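Local coordinates for protein sugar kinase MJ0406 (Methanococcus jannaschii, PDB 2C4E) that catalyses the ATP-dependent phosphorylation of a wide range of nucleosides, above all inosine, guanosine and cytidine, to nucleoside monophosphates, using magnesium or manganese, at residues Leu62-Tyr67 and Lys122-Pro127. Numbering follows the deposited sequence.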
ATOM      1  N   LEU A  62      20.823  -9.736   9.955  1.00 21.18           N
ATOM      2  CA  LEU A  62      21.030  -8.388  10.470  1.00 21.55           C
ATOM      3  C   LEU A  62      20.171  -7.456   9.620  1.00 21.25           C
ATOM      4  O   LEU A  62      20.473  -7.231   8.450  1.00 20.84           O
ATOM      5  CB  LEU A  62      22.504  -7.974  10.399  1.00 22.05           C
ATOM      6  CG  LEU A  62      22.871  -6.746  11.243  1.00 24.23           C
ATOM      7  CD1 LEU A  62      24.380  -6.634  11.323  1.00 25.68           C
ATOM      8  CD2 LEU A  62      22.270  -5.456  10.684  1.00 24.89           C
ATOM      9  N   SER A  63      19.093  -6.952  10.222  1.00 20.88           N
ATOM     10  CA  SER A  63      18.161  -6.035   9.580  1.00 20.71           C
ATOM     11  C   SER A  63      17.615  -5.052  10.602  1.00 20.47           C
ATOM     12  O   SER A  63      17.649  -5.319  11.802  1.00 20.50           O
ATOM     13  CB  SER A  63      16.955  -6.784   8.994  1.00 20.73           C
ATOM     14  OG  SER A  63      17.338  -7.867   8.175  1.00 20.83           O
ATOM     15  N   CYS A  64      17.106  -3.927  10.116  1.00 20.14           N
ATOM     16  CA  CYS A  64      16.284  -3.026  10.922  1.00 20.04           C
ATOM     17  C   CYS A  64      14.795  -3.323  10.701  1.00 20.20           C
ATOM     18  O   CYS A  64      14.286  -3.218   9.581  1.00 20.53           O
ATOM     19  CB  CYS A  64      16.560  -1.568  10.553  1.00 19.78           C
ATOM     20  SG  CYS A  64      18.208  -0.982  10.992  1.00 21.31           S
ATOM     21  N   VAL A  65      14.111  -3.700  11.778  1.00 20.25           N
ATOM     22  CA  VAL A  65      12.673  -3.970  11.756  1.00 20.13           C
ATOM     23  C   VAL A  65      11.940  -2.964  12.647  1.00 20.68           C
ATOM     24  O   VAL A  65      12.568  -2.197  13.365  1.00 20.24           O
ATOM     25  CB  VAL A  65      12.364  -5.443  12.151  1.00 20.11           C
ATOM     26  CG1 VAL A  65      13.098  -6.401  11.216  1.00 21.23           C
ATOM     27  CG2 VAL A  65      12.744  -5.734  13.607  1.00 20.28           C
ATOM     28  N   GLY A  66      10.617  -2.952  12.572  1.00 21.00           N
ATOM     29  CA  GLY A  66       9.811  -1.928  13.230  1.00 21.89           C
ATOM     30  C   GLY A  66       9.036  -2.431  14.431  1.00 22.66           C
ATOM     31  O   GLY A  66       9.154  -3.590  14.822  1.00 22.75           O
ATOM     32  N   TYR A  67       8.225  -1.539  15.006  1.00 23.88           N
ATOM     33  CA  TYR A  67       7.379  -1.858  16.159  1.00 24.80           C
ATOM     34  C   TYR A  67       6.324  -2.926  15.865  1.00 25.40           C
ATOM     35  O   TYR A  67       5.778  -3.537  16.800  1.00 25.83           O
ATOM     36  CB  TYR A  67       6.705  -0.585  16.714  1.00 25.15           C
ATOM     37  CG  TYR A  67       5.804   0.172  15.732  1.00 26.28           C
ATOM     38  CD1 TYR A  67       4.533  -0.306  15.405  1.00 28.02           C
ATOM     39  CD2 TYR A  67       6.218   1.374  15.147  1.00 27.40           C
ATOM     40  CE1 TYR A  67       3.701   0.383  14.511  1.00 28.14           C
ATOM     41  CE2 TYR A  67       5.393   2.072  14.253  1.00 28.02           C
ATOM     42  CZ  TYR A  67       4.135   1.570  13.941  1.00 28.40           C
ATOM     43  OH  TYR A  67       3.311   2.241  13.058  1.00 28.09           O
ATOM     44  N   LYS A 122      21.730   4.303   9.214  1.00 21.77           N
ATOM     45  CA  LYS A 122      22.707   5.396   9.324  1.00 23.06           C
ATOM     46  C   LYS A 122      23.076   5.752  10.775  1.00 23.20           C
ATOM     47  O   LYS A 122      24.076   6.423  11.012  1.00 23.21           O
ATOM     48  CB  LYS A 122      22.249   6.635   8.540  1.00 23.45           C
ATOM     49  CG  LYS A 122      21.003   7.313   9.062  1.00 25.34           C
ATOM     50  CD  LYS A 122      20.606   8.483   8.144  1.00 27.96           C
ATOM     51  CE  LYS A 122      19.154   8.905   8.311  1.00 29.56           C
ATOM     52  NZ  LYS A 122      18.209   7.750   8.257  1.00 31.09           N
ATOM     53  N   GLU A 123      22.271   5.306  11.734  1.00 23.85           N
ATOM     54  CA  GLU A 123      22.574   5.478  13.158  1.00 24.76           C
ATOM     55  C   GLU A 123      23.464   4.368  13.718  1.00 24.72           C
ATOM     56  O   GLU A 123      23.962   4.484  14.831  1.00 25.13           O
ATOM     57  CB  GLU A 123      21.280   5.500  13.975  1.00 25.05           C
ATOM     58  CG  GLU A 123      20.325   6.635  13.635  1.00 26.18           C
ATOM     59  CD  GLU A 123      18.877   6.310  13.979  1.00 27.91           C
ATOM     60  OE1 GLU A 123      18.627   5.438  14.846  1.00 28.16           O
ATOM     61  OE2 GLU A 123      17.984   6.933  13.372  1.00 29.41           O
ATOM     62  N   LEU A 124      23.634   3.291  12.958  1.00 24.84           N
ATOM     63  CA  LEU A 124      24.274   2.074  13.449  1.00 24.89           C
ATOM     64  C   LEU A 124      25.621   1.800  12.795  1.00 24.41           C
ATOM     65  O   LEU A 124      25.966   2.361  11.762  1.00 24.07           O
ATOM     66  CB  LEU A 124      23.357   0.865  13.207  1.00 25.10           C
ATOM     67  CG  LEU A 124      21.942   0.961  13.787  1.00 26.20           C
ATOM     68  CD1 LEU A 124      21.068  -0.143  13.215  1.00 27.40           C
ATOM     69  CD2 LEU A 124      21.964   0.898  15.308  1.00 28.10           C
ATOM     70  N   ASN A 125      26.378   0.915  13.428  1.00 24.49           N
ATOM     71  CA  ASN A 125      27.601   0.387  12.855  1.00 23.94           C
ATOM     72  C   ASN A 125      27.573  -1.128  12.975  1.00 24.21           C
ATOM     73  O   ASN A 125      26.962  -1.667  13.892  1.00 24.19           O
ATOM     74  CB  ASN A 125      28.821   1.003  13.539  1.00 24.43           C
ATOM     75  CG  ASN A 125      28.996   2.479  13.185  1.00 22.26           C
ATOM     76  OD1 ASN A 125      29.270   2.828  12.038  1.00 22.63           O
ATOM     77  ND2 ASN A 125      28.810   3.348  14.163  1.00 24.07           N
ATOM     78  N   PRO A 126      28.170  -1.824  12.016  1.00 24.45           N
ATOM     79  CA  PRO A 126      28.150  -3.294  12.050  1.00 24.96           C
ATOM     80  C   PRO A 126      28.927  -3.897  13.218  1.00 25.67           C
ATOM     81  O   PRO A 126      29.936  -3.342  13.638  1.00 26.49           O
ATOM     82  CB  PRO A 126      28.770  -3.702  10.703  1.00 24.40           C
ATOM     83  CG  PRO A 126      29.487  -2.490  10.179  1.00 24.41           C
ATOM     84  CD  PRO A 126      28.870  -1.288  10.838  1.00 24.62           C
ATOM     85  N   PRO A 127      28.474  -5.038  13.728  1.00 26.13           N
ATOM     86  CA  PRO A 127      29.249  -5.766  14.731  1.00 26.45           C
ATOM     87  C   PRO A 127      30.347  -6.549  14.048  1.00 26.19           C
ATOM     88  O   PRO A 127      30.367  -6.613  12.820  1.00 26.33           O
ATOM     89  CB  PRO A 127      28.214  -6.715  15.332  1.00 26.55           C
ATOM     90  CG  PRO A 127      27.307  -7.011  14.223  1.00 26.46           C
ATOM     91  CD  PRO A 127      27.233  -5.749  13.386  1.00 26.36           C
TER
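The end of Leu62 meets the ring of Pro127, and two residues further along Cys64 meets Leu124; these two apolar touches make up the side-chain contact between 62-67 and 122-127. In the first, methyl CD1 of Leu62 lies 3.6 Å from ring carbon CD of Pro127 and 4.1 Å from CG of the same ring. With CG anti to the backbone N (chi1 -165°) and an extended second torsion, Leu62 carries CD1 out toward the proline ring, which comes to meet it. In the second, the sulfur SG of Cys64 sits 3.7 Å from methyl CD1 of Leu124, a van der Waals touch in which the thiol serves as a small apolar group.

The touching parts, 62-64 and 124-127, run nearly antiparallel, yet Leu62 and Pro126 are 8.9 Å apart at their CA atoms, the spacing of side-chain packing rather than of paired strands. The backbone of 62-67 bonds elsewhere: Leu62 to Cys10 and Gly12, Ser63 and Val65 to Tyr89, and Cys64 N to the hydroxyl of Tyr121. Phe143 of helix 141-151 packs on both Leu62 and Pro126, while Tyr89 touches both Cys64 and Leu124.

The contact thus lays the connection between strands 109-114 and 131-136 over the exit of edge strand 58-62 of the central sheet of this ribokinase fold, with the side chain of Cys64 about 10 Å from that of substrate-binding Phe113. With 128 Å² buried and no polar bond between the segments, their direct attachment rests on dispersion and the exclusion of water from a few carbons and one sulfur.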